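Local coordinates for chemotaxis protein cheA (Thermotoga maritima, PDB 1TQG), which probably relays phosphoryl groups in bacterial chemotaxis, as the histidine phosphotransfer (Hpt) domain of the CheA histidine kinase, at residues G8-E13 against G53-S58; D34-L37 against F42-L45; T47-A52 against T66-L71; L71-A74 against E78-I81. All coordinates share one frame; numbering follows the deposited sequence. Where two conformers were deposited one is given.

Contact 1. Residues G8-E13 against G53-S58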
loop_
_atom_site.group_PDB
_atom_site.type_symbol
_atom_site.label_atom_id
_atom_site.label_comp_id
_atom_site.label_asym_id
_atom_site.label_seq_id
_atom_site.Cartn_x
_atom_site.Cartn_y
_atom_site.Cartn_z
ATOM N N GLY A 8 0.020 -18.515 0.794
ATOM C CA GLY A 8 0.129 -18.338 -0.656
ATOM C C GLY A 8 -0.962 -17.458 -1.206
ATOM O O GLY A 8 -0.744 -16.599 -2.073
ATOM N N VAL A 9 -2.177 -17.639 -0.702
ATOM C CA VAL A 9 -3.308 -16.807 -1.125
ATOM C C VAL A 9 -3.073 -15.334 -0.701
ATOM O O VAL A 9 -3.266 -14.396 -1.483
ATOM C CB VAL A 9 -4.629 -17.324 -0.572
ATOM C CG1 VAL A 9 -5.761 -16.333 -0.860
ATOM C CG2 VAL A 9 -4.962 -18.696 -1.144
ATOM N N PHE A 10 -2.670 -15.126 0.540
ATOM C CA PHE A 10 -2.327 -13.837 1.037
ATOM C C PHE A 10 -1.276 -13.133 0.145
ATOM O O PHE A 10 -1.457 -11.947 -0.202
ATOM C CB PHE A 10 -1.801 -13.945 2.475
ATOM C CG PHE A 10 -1.307 -12.649 3.056
ATOM C CD1 PHE A 10 -2.185 -11.789 3.664
ATOM C CD2 PHE A 10 0.009 -12.341 3.063
ATOM C CE1 PHE A 10 -1.727 -10.605 4.233
ATOM C CE2 PHE A 10 0.464 -11.113 3.529
ATOM C CZ PHE A 10 -0.418 -10.255 4.150
ATOM N N VAL A 11 -0.218 -13.848 -0.184
ATOM C CA VAL A 11 0.835 -13.200 -1.020
ATOM C C VAL A 11 0.271 -12.862 -2.392
ATOM O O VAL A 11 0.504 -11.772 -2.908
ATOM C CB VAL A 11 2.071 -14.146 -1.069
ATOM C CG1 VAL A 11 3.070 -13.582 -2.077
ATOM C CG2 VAL A 11 2.745 -14.262 0.263
ATOM N N ASP A 12 -0.525 -13.765 -2.997
ATOM C CA ASP A 12 -1.084 -13.495 -4.320
ATOM C C ASP A 12 -1.995 -12.280 -4.274
ATOM O O ASP A 12 -1.991 -11.397 -5.168
ATOM C CB ASP A 12 -1.833 -14.753 -4.786
ATOM C CG ASP A 12 -2.500 -14.668 -6.103
ATOM O OD1 ASP A 12 -1.829 -14.426 -7.122
ATOM O OD2 ASP A 12 -3.737 -14.786 -6.206
ATOM N N GLU A 13 -2.843 -12.217 -3.267
ATOM C CA GLU A 13 -3.765 -11.082 -3.161
ATOM C C GLU A 13 -3.010 -9.790 -2.924
ATOM O O GLU A 13 -3.286 -8.723 -3.503
ATOM C CB GLU A 13 -4.793 -11.328 -2.070
ATOM C CG GLU A 13 -5.728 -12.492 -2.433
ATOM C CD GLU A 13 -7.019 -11.973 -3.029
ATOM O OE1 GLU A 13 -7.668 -12.856 -3.649
ATOM O OE2 GLU A 13 -7.485 -10.807 -2.927
ATOM N N GLY A 53 -3.664 -7.330 9.124
ATOM C CA GLY A 53 -4.215 -7.499 10.434
ATOM C C GLY A 53 -4.865 -8.839 10.640
ATOM O O GLY A 53 -4.796 -9.464 11.713
ATOM N N THR A 54 -5.522 -9.389 9.611
ATOM C CA THR A 54 -6.222 -10.677 9.788
ATOM C C THR A 54 -5.208 -11.808 9.841
ATOM O O THR A 54 -5.566 -12.875 10.319
ATOM C CB THR A 54 -7.289 -10.942 8.717
ATOM O OG1 THR A 54 -6.638 -11.184 7.478
ATOM C CG2 THR A 54 -8.219 -9.782 8.560
ATOM N N MET A 55 -3.968 -11.618 9.411
ATOM C CA MET A 55 -2.905 -12.607 9.503
ATOM C C MET A 55 -2.071 -12.394 10.751
ATOM O O MET A 55 -1.182 -13.183 11.067
ATOM C CB MET A 55 -2.054 -12.588 8.244
ATOM C CG MET A 55 -2.876 -12.811 6.958
ATOM S SD MET A 55 -3.710 -14.418 6.781
ATOM C CE MET A 55 -2.290 -15.403 6.325
ATOM N N GLY A 56 -2.251 -11.292 11.467
ATOM C CA GLY A 56 -1.458 -10.921 12.620
ATOM C C GLY A 56 -0.049 -10.457 12.249
ATOM O O GLY A 56 0.872 -10.567 13.046
ATOM N N PHE A 57 0.120 -9.914 11.059
ATOM C CA PHE A 57 1.415 -9.440 10.609
ATOM C C PHE A 57 1.611 -7.988 11.055
ATOM O O PHE A 57 1.330 -7.059 10.296
ATOM C CB PHE A 57 1.582 -9.624 9.108
ATOM C CG PHE A 57 1.576 -11.061 8.633
ATOM C CD1 PHE A 57 1.784 -12.126 9.511
ATOM C CD2 PHE A 57 1.321 -11.318 7.325
ATOM C CE1 PHE A 57 1.755 -13.439 9.004
ATOM C CE2 PHE A 57 1.319 -12.583 6.785
ATOM C CZ PHE A 57 1.544 -13.619 7.658
ATOM N N SER A 58 2.038 -7.817 12.271
ATOM C CA SER A 58 2.080 -6.549 12.956
ATOM C C SER A 58 2.905 -5.506 12.226
ATOM O O SER A 58 2.438 -4.385 12.088
ATOM C CB SER A 58 2.610 -6.851 14.398
ATOM O OG SER A 58 3.653 -7.808 14.258
#

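Contact 2. Residues D34-L37 against F42-L45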
loop_
_atom_site.group_PDB
_atom_site.type_symbol
_atom_site.label_atom_id
_atom_site.label_comp_id
_atom_site.label_asym_id
_atom_site.label_seq_id
_atom_site.Cartn_x
_atom_site.Cartn_y
_atom_site.Cartn_z
ATOM N N ASP A 34 -4.801 15.149 -8.369
ATOM C CA ASP A 34 -5.993 14.355 -8.676
ATOM C C ASP A 34 -6.433 13.556 -7.470
ATOM O O ASP A 34 -5.865 12.552 -7.083
ATOM C CB ASP A 34 -5.735 13.409 -9.833
ATOM C CG ASP A 34 -6.999 12.717 -10.341
ATOM O OD1 ASP A 34 -7.967 12.578 -9.578
ATOM O OD2 ASP A 34 -6.984 12.330 -11.561
ATOM N N MET A 35 -7.502 14.017 -6.864
ATOM C CA MET A 35 -8.030 13.425 -5.627
ATOM C C MET A 35 -8.544 12.015 -5.819
ATOM O O MET A 35 -8.585 11.226 -4.866
ATOM C CB MET A 35 -9.170 14.321 -5.098
ATOM C CG MET A 35 -8.708 15.548 -4.411
ATOM S SD MET A 35 -7.939 15.161 -2.835
ATOM C CE MET A 35 -7.070 16.682 -2.507
ATOM N N GLU A 36 -8.986 11.683 -7.052
ATOM C CA GLU A 36 -9.438 10.313 -7.237
ATOM C C GLU A 36 -8.240 9.349 -7.146
ATOM O O GLU A 36 -8.348 8.262 -6.638
ATOM C CB GLU A 36 -10.201 10.191 -8.549
ATOM C CG GLU A 36 -10.837 8.804 -8.745
ATOM C CD GLU A 36 -11.537 8.164 -7.569
ATOM O OE1 GLU A 36 -12.111 8.898 -6.725
ATOM O OE2 GLU A 36 -11.572 6.910 -7.423
ATOM N N LEU A 37 -7.167 9.719 -7.773
ATOM C CA LEU A 37 -5.981 8.898 -7.702
ATOM C C LEU A 37 -5.438 8.823 -6.278
ATOM O O LEU A 37 -4.996 7.740 -5.842
ATOM C CB LEU A 37 -4.922 9.393 -8.638
ATOM C CG LEU A 37 -5.273 9.395 -10.133
ATOM C CD1 LEU A 37 -4.212 10.122 -10.915
ATOM C CD2 LEU A 37 -5.545 7.991 -10.601
ATOM N N PHE A 42 -4.995 5.476 -1.332
ATOM C CA PHE A 42 -5.464 5.261 0.011
ATOM C C PHE A 42 -6.184 3.904 0.174
ATOM O O PHE A 42 -5.905 3.159 1.098
ATOM C CB PHE A 42 -6.365 6.468 0.425
ATOM C CG PHE A 42 -7.035 6.185 1.765
ATOM C CD1 PHE A 42 -6.327 6.313 2.956
ATOM C CD2 PHE A 42 -8.325 5.744 1.792
ATOM C CE1 PHE A 42 -6.900 5.953 4.154
ATOM C CE2 PHE A 42 -8.908 5.377 3.002
ATOM C CZ PHE A 42 -8.179 5.480 4.180
ATOM N N ARG A 43 -7.106 3.609 -0.750
ATOM C CA ARG A 43 -7.933 2.431 -0.650
ATOM C C ARG A 43 -7.107 1.126 -0.708
ATOM O O ARG A 43 -7.344 0.180 0.030
ATOM C CB ARG A 43 -8.987 2.335 -1.730
ATOM C CG ARG A 43 -10.011 3.452 -1.576
ATOM C CD ARG A 43 -11.156 3.215 -2.502
ATOM N NE ARG A 43 -10.908 3.556 -3.877
ATOM C CZ ARG A 43 -11.148 4.708 -4.521
ATOM N NH1 ARG A 43 -11.640 5.792 -3.931
ATOM N NH2 ARG A 43 -10.855 4.780 -5.819
ATOM N N ALA A 44 -6.102 1.152 -1.607
ATOM C CA ALA A 44 -5.241 -0.041 -1.714
ATOM C C ALA A 44 -4.439 -0.239 -0.446
ATOM O O ALA A 44 -4.315 -1.342 0.050
ATOM C CB ALA A 44 -4.330 0.147 -2.934
ATOM N N LEU A 45 -3.860 0.845 0.102
ATOM C CA LEU A 45 -3.107 0.736 1.347
ATOM C C LEU A 45 -3.985 0.290 2.483
ATOM O O LEU A 45 -3.538 -0.468 3.362
ATOM C CB LEU A 45 -2.415 2.067 1.669
ATOM C CG LEU A 45 -1.225 2.392 0.754
ATOM C CD1 LEU A 45 -0.939 3.888 0.839
ATOM C CD2 LEU A 45 -0.046 1.536 1.078
#

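Contact 3. Residues T47-A52 against T66-L71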
loop_
_atom_site.group_PDB
_atom_site.type_symbol
_atom_site.label_atom_id
_atom_site.label_comp_id
_atom_site.label_asym_id
_atom_site.label_seq_id
_atom_site.Cartn_x
_atom_site.Cartn_y
_atom_site.Cartn_z
ATOM N N THR A 47 -6.686 -1.554 2.285
ATOM C CA THR A 47 -6.969 -2.979 2.103
ATOM C C THR A 47 -5.768 -3.805 2.576
ATOM O O THR A 47 -5.881 -4.820 3.286
ATOM C CB THR A 47 -7.295 -3.341 0.629
ATOM O OG1 THR A 47 -8.572 -2.777 0.300
ATOM C CG2 THR A 47 -7.422 -4.832 0.430
ATOM N N LEU A 48 -4.549 -3.402 2.188
ATOM C CA LEU A 48 -3.342 -4.143 2.643
ATOM C C LEU A 48 -3.229 -4.149 4.144
ATOM O O LEU A 48 -2.884 -5.174 4.723
ATOM C CB LEU A 48 -2.126 -3.532 1.968
ATOM C CG LEU A 48 -1.930 -3.780 0.463
ATOM C CD1 LEU A 48 -0.905 -2.814 -0.095
ATOM C CD2 LEU A 48 -1.563 -5.232 0.227
ATOM N N LYS A 49 -3.526 -3.034 4.791
ATOM C CA LYS A 49 -3.455 -2.974 6.250
ATOM C C LYS A 49 -4.397 -3.984 6.847
ATOM O O LYS A 49 -4.073 -4.692 7.818
ATOM C CB LYS A 49 -3.836 -1.568 6.718
ATOM C CG LYS A 49 -3.662 -1.306 8.218
ATOM C CD LYS A 49 -4.242 -0.004 8.648
ATOM C CE LYS A 49 -5.744 0.155 8.620
ATOM N NZ LYS A 49 -6.312 1.282 9.400
ATOM N N GLY A 50 -5.614 -4.026 6.330
ATOM C CA GLY A 50 -6.591 -4.950 6.868
ATOM C C GLY A 50 -6.230 -6.416 6.638
ATOM O O GLY A 50 -6.448 -7.275 7.508
ATOM N N MET A 51 -5.699 -6.728 5.461
ATOM C CA MET A 51 -5.212 -8.096 5.220
ATOM C C MET A 51 -4.124 -8.469 6.187
ATOM O O MET A 51 -4.107 -9.584 6.753
ATOM C CB MET A 51 -4.692 -8.137 3.779
ATOM C CG MET A 51 -5.838 -7.960 2.806
ATOM S SD MET A 51 -5.165 -7.945 1.148
ATOM C CE MET A 51 -4.630 -9.666 1.046
ATOM N N ALA A 52 -3.165 -7.606 6.369
ATOM C CA ALA A 52 -2.086 -7.900 7.318
ATOM C C ALA A 52 -2.665 -8.124 8.708
ATOM O O ALA A 52 -2.210 -9.031 9.420
ATOM C CB ALA A 52 -1.068 -6.791 7.297
ATOM N N THR A 66 1.059 3.597 8.556
ATOM C CA THR A 66 1.857 4.813 8.384
ATOM C C THR A 66 1.670 5.362 6.993
ATOM O O THR A 66 1.512 6.576 6.764
ATOM C CB THR A 66 3.343 4.507 8.735
ATOM O OG1 THR A 66 3.426 4.192 10.099
ATOM C CG2 THR A 66 4.247 5.662 8.439
ATOM N N LEU A 67 1.676 4.490 5.982
ATOM C CA LEU A 67 1.561 4.946 4.601
ATOM C C LEU A 67 0.181 5.427 4.294
ATOM O O LEU A 67 -0.039 6.451 3.642
ATOM C CB LEU A 67 1.931 3.785 3.660
ATOM C CG LEU A 67 3.376 3.301 3.731
ATOM C CD1 LEU A 67 3.460 1.986 2.951
ATOM C CD2 LEU A 67 4.344 4.341 3.261
ATOM N N GLU A 68 -0.847 4.709 4.774
ATOM C CA GLU A 68 -2.237 5.101 4.582
ATOM C C GLU A 68 -2.415 6.489 5.233
ATOM O O GLU A 68 -3.192 7.273 4.646
ATOM C CB GLU A 68 -3.238 4.055 5.035
ATOM C CG GLU A 68 -3.895 4.163 6.337
ATOM C CD GLU A 68 -4.791 2.997 6.702
ATOM O OE1 GLU A 68 -5.438 2.421 5.829
ATOM O OE2 GLU A 68 -4.890 2.714 7.926
ATOM N N ASN A 69 -1.794 6.761 6.377
ATOM C CA ASN A 69 -1.948 8.056 6.991
ATOM C C ASN A 69 -1.448 9.148 6.109
ATOM O O ASN A 69 -2.039 10.268 6.097
ATOM C CB ASN A 69 -1.164 8.103 8.339
ATOM C CG ASN A 69 -1.837 7.351 9.435
ATOM O OD1 ASN A 69 -3.013 6.978 9.377
ATOM N ND2 ASN A 69 -1.090 7.030 10.467
ATOM N N ILE A 70 -0.371 8.977 5.355
ATOM C CA ILE A 70 0.116 9.990 4.383
ATOM C C ILE A 70 -0.984 10.243 3.357
ATOM O O ILE A 70 -1.332 11.408 3.126
ATOM C CB ILE A 70 1.402 9.531 3.761
ATOM C CG1 ILE A 70 2.530 9.326 4.784
ATOM C CG2 ILE A 70 1.809 10.541 2.685
ATOM C CD1 ILE A 70 3.747 8.610 4.195
ATOM N N LEU A 71 -1.518 9.177 2.741
ATOM C CA LEU A 71 -2.531 9.369 1.719
ATOM C C LEU A 71 -3.812 9.911 2.266
ATOM O O LEU A 71 -4.512 10.659 1.558
ATOM C CB LEU A 71 -2.808 8.084 0.900
ATOM C CG LEU A 71 -1.817 7.681 -0.177
ATOM C CD1 LEU A 71 -1.859 8.651 -1.375
ATOM C CD2 LEU A 71 -0.407 7.550 0.318
#

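Contact 4. Residues L71-A74 against E78-I81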
loop_
_atom_site.group_PDB
_atom_site.type_symbol
_atom_site.label_atom_id
_atom_site.label_comp_id
_atom_site.label_asym_id
_atom_site.label_seq_id
_atom_site.Cartn_x
_atom_site.Cartn_y
_atom_site.Cartn_z
ATOM N N LEU A 71 -1.518 9.177 2.741
ATOM C CA LEU A 71 -2.531 9.369 1.719
ATOM C C LEU A 71 -3.812 9.911 2.266
ATOM O O LEU A 71 -4.512 10.659 1.558
ATOM C CB LEU A 71 -2.808 8.084 0.900
ATOM C CG LEU A 71 -1.817 7.681 -0.177
ATOM C CD1 LEU A 71 -1.859 8.651 -1.375
ATOM C CD2 LEU A 71 -0.407 7.550 0.318
ATOM N N ASP A 72 -4.120 9.607 3.525
ATOM C CA ASP A 72 -5.318 10.140 4.157
ATOM C C ASP A 72 -5.200 11.624 4.405
ATOM O O ASP A 72 -6.131 12.401 4.165
ATOM C CB ASP A 72 -5.507 9.336 5.439
ATOM C CG ASP A 72 -6.948 9.141 5.839
ATOM O OD1 ASP A 72 -7.886 9.577 5.147
ATOM O OD2 ASP A 72 -7.140 8.489 6.885
ATOM N N LYS A 73 -4.022 12.049 4.858
ATOM C CA LYS A 73 -3.765 13.512 4.965
ATOM C C LYS A 73 -3.931 14.155 3.598
ATOM O O LYS A 73 -4.562 15.205 3.458
ATOM C CB LYS A 73 -2.414 13.741 5.597
ATOM C CG LYS A 73 -2.329 13.416 7.108
ATOM C CD LYS A 73 -0.896 13.678 7.585
ATOM C CE LYS A 73 -0.787 13.421 9.064
ATOM N NZ LYS A 73 0.590 13.028 9.472
ATOM N N ALA A 74 -3.399 13.520 2.556
ATOM C CA ALA A 74 -3.429 14.145 1.246
ATOM C C ALA A 74 -4.862 14.195 0.719
ATOM O O ALA A 74 -5.273 15.162 0.094
ATOM C CB ALA A 74 -2.530 13.362 0.317
ATOM N N GLU A 78 -4.699 18.081 3.633
ATOM C CA GLU A 78 -3.885 18.497 4.751
ATOM C C GLU A 78 -2.428 18.688 4.363
ATOM O O GLU A 78 -1.707 19.450 4.987
ATOM C CB GLU A 78 -4.040 17.506 5.917
ATOM C CG GLU A 78 -5.414 17.402 6.561
ATOM C CD GLU A 78 -5.793 16.196 7.357
ATOM O OE1 GLU A 78 -7.003 15.936 7.626
ATOM O OE2 GLU A 78 -4.897 15.443 7.769
ATOM N N ILE A 79 -2.031 17.912 3.358
ATOM C CA ILE A 79 -0.697 17.942 2.793
ATOM C C ILE A 79 -0.786 17.749 1.271
ATOM O O ILE A 79 -1.789 17.219 0.792
ATOM C CB ILE A 79 0.243 16.873 3.355
ATOM C CG1 ILE A 79 -0.157 15.456 2.930
ATOM C CG2 ILE A 79 0.302 16.920 4.868
ATOM C CD1 ILE A 79 0.738 14.318 3.400
ATOM N N LYS A 80 0.226 18.162 0.555
ATOM C CA LYS A 80 0.245 18.061 -0.905
ATOM C C LYS A 80 1.148 16.873 -1.270
ATOM O O LYS A 80 2.093 16.524 -0.555
ATOM C CB LYS A 80 0.744 19.392 -1.455
ATOM C CG LYS A 80 -0.350 20.488 -1.457
ATOM C CD LYS A 80 0.162 21.875 -1.734
ATOM C CE LYS A 80 -0.978 22.866 -1.997
ATOM N NZ LYS A 80 -0.569 24.284 -2.103
ATOM N N ILE A 81 0.791 16.273 -2.403
ATOM C CA ILE A 81 1.665 15.220 -2.973
ATOM C C ILE A 81 2.886 15.821 -3.606
ATOM O O ILE A 81 2.774 16.570 -4.593
ATOM C CB ILE A 81 0.873 14.398 -4.031
ATOM C CG1 ILE A 81 -0.356 13.680 -3.467
ATOM C CG2 ILE A 81 1.800 13.452 -4.762
ATOM C CD1 ILE A 81 -0.018 12.678 -2.402
HETATM O O HOH W 1 -3.536 16.853 -1.198
#

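Contact 1. Residues G8-E13 against G53-S58
F10 and F57 meet as a T-shaped aromatic pair, the edge of the F57 ring driven at one face of F10. The ring planes stand almost perpendicular, at 88°, with centroids 5.2 Å apart. The leading atom of F57 is CE2, which comes within 3.7 Å of F10 CE2. It lies above the F10 ring but toward its rim, not over the middle. M55 makes the second contact: its CG lies 3.5 Å from F10 CD1, approaching the ring obliquely. Beyond CG the methionine chain bends at both chi2 and chi3, and in the conformer described here SD forms an oblique Met-aromatic contact with F10.

F10 reaches its partners because its CG is anti to the backbone N (chi1 175°), which sends the ring outward from helix 3-30. On the other side, M55 also backs F57, its CB resting over the centre of that ring. The backbone brings the two residues together through a Schellman motif that closes helix 35-55. G56 takes a positive phi of 73°, and G56 N bonds to G53 O at 3.1 Å. F57 N probably bonds to A52 O, turning the chain so that F57 becomes the N-cap of the next helix.

L7 of helix 3-30 touches both M55 and F57, while M51 of helix 35-55 packs on F10. The cluster therefore joins the first helix to the corner between helices 35-55 and 58-75; V11, one residue on from F10, turns instead to V100 and I103 of helix 83-103.

Contact 2. Residues D34-L37 against F42-L45
R43 NH2 donates to E36 OE2 at 2.8 Å, an intrahelical salt bridge that spans two turns of helix 35-55 in the four-helix Hpt bundle, from residue i to i+7. The N-H points nearly straight at the oxygen (167°), which is met on its syn side, although R43 NH2 stands some way out of the carboxylate plane; OE2 lies close to the plane of the guanidinium group. Carboxylate and guanidinium are themselves turned only modestly against each other. The bridge uses a single N-H...O bond; R43 NH1 stays 3.7 Å from E36 OE2.

E36 leaves the backbone pointing away from R43, and it is the bend at chi2 (43°) that carries its carboxylate forward along the helix toward R43, which bends at chi3 to meet it. The bridge lies on the protein surface, and E36 has a second conformer, so this pairing is probably not permanent. Other residues of the same helix face the bundle: L37 packs on E27 and L28 of helix 3-30, and F42 on L71 of helix 58-75.

The helix begins at D34, its N-cap. D34 OD1 accepts from E36 N at 2.9 Å on its anti side. A second, weak bond runs from L37 N to D34 OD1 at 3.5 Å.

Contact 3. Residues T47-A52 against T66-L71
K49 holds its CG anti to the backbone N (chi1 -174°) and then bends at chi3 (69°), while E68 stands well off a staggered first torsion (chi1 99°) and extends beyond CG; together these turns carry ammonium and carboxylate into the groove between helices 35-55 and 58-75. The lysine belongs to the H-x-x-K-G sequence characteristic of Hpt domains, here H46 to G50, in which the histidine is the probable phosphoryl acceptor. The two side chains cross at about a right angle, and K49 is joined to E68 by a salt bridge from NZ to OE2. Its modelled length of 2.5 Å is doubtful, because OE2 is also placed too near the lysine carbons, so the pairing is more reliable than its exact geometry.

Both residues point across the groove from backbones that come within 8.3 Å at their CA atoms, K49 against E68. Their neighbours L48 and L67 turn elsewhere: L48 packs on T14 and Y17 of helix 3-30, and L67 on I96 of helix 83-103. The polar pair thus lies beside the apolar interior of the four-helix bundle.

E68 is shared among several partners, K49 and two histidines together holding its carboxylate. OE2, its position less certain, is also hydrogen-bonded to H65 ND1. The other oxygen is consistent with the glutamate orienting the presumed phosphoryl-accepting imidazole of H46, for E68 OE1 is hydrogen-bonded to H46 ND1.

Contact 4. Residues L71-A74 against E78-I81
K73 is the first residue of the 71-74 turn to engage the returning chain, and it does so chiefly through its backbone. Its carbonyl O receives E78 N at 2.9 Å. The N-H approaches with an angle of 157° at the hydrogen and lies tilted from the carbonyl plane. This bond ties the last turns of helix 58-75 to the loop that follows. The side chain of K73, extended beyond CG, crosses that of E78 at about a right angle. In the E78 conformer described here, OE2 rests alongside the root of the lysine, 3.3 Å from K73 CG, while the ammonium group has run on past it, too far from E78 for a salt bridge between the two.

A74 comes next and meets two isoleucines. Its CB lies 3.8 Å from I81 CD1 and 4.1 Å from I79 CG1. I79 gets there by placing CG1 between its own backbone N and carbonyl carbon (chi1 69°), which also lays the branch near K73 CB. The A74 CA-H points at I79 O, 3.5 Å from CA to oxygen. A water completes the seam, donating to A74 O at 2.7 Å and also to I79 O at 2.7 Å. Farther out, I79 packs on L85 and I81 on L86, both in helix 83-103.

The chemistry is mixed: a direct backbone hydrogen bond, a water bridge and small apolar contacts fasten the loop leading to helix 83-103 onto the last turns of helix 58-75. The backbone balance is incomplete, however, because I79 N is buried here without a hydrogen-bonding partner.

Overall arrangement
The contacts run along the long axis of a four-helix bundle. Contact 1 joins helix 3-30 to the end of helix 35-55, and contact 4, its centre about 27 Å away, ties helix 58-75 to the loop before helix 83-103. Contacts 2 and 3 follow in series on helix 35-55, centres about 11 Å apart; contact 2 lies within that helix, whereas contact 3 bridges to helix 58-75. Along the chain, contacts 1 and 3 interlock and touch through M51 and A52, while contacts 3 and 4 share L71. Contact 3, nearest the centre of the chain, adjoins the probable phosphotransfer histidine, with contact 1 on one side of that centre and contacts 2 and 4 on the other.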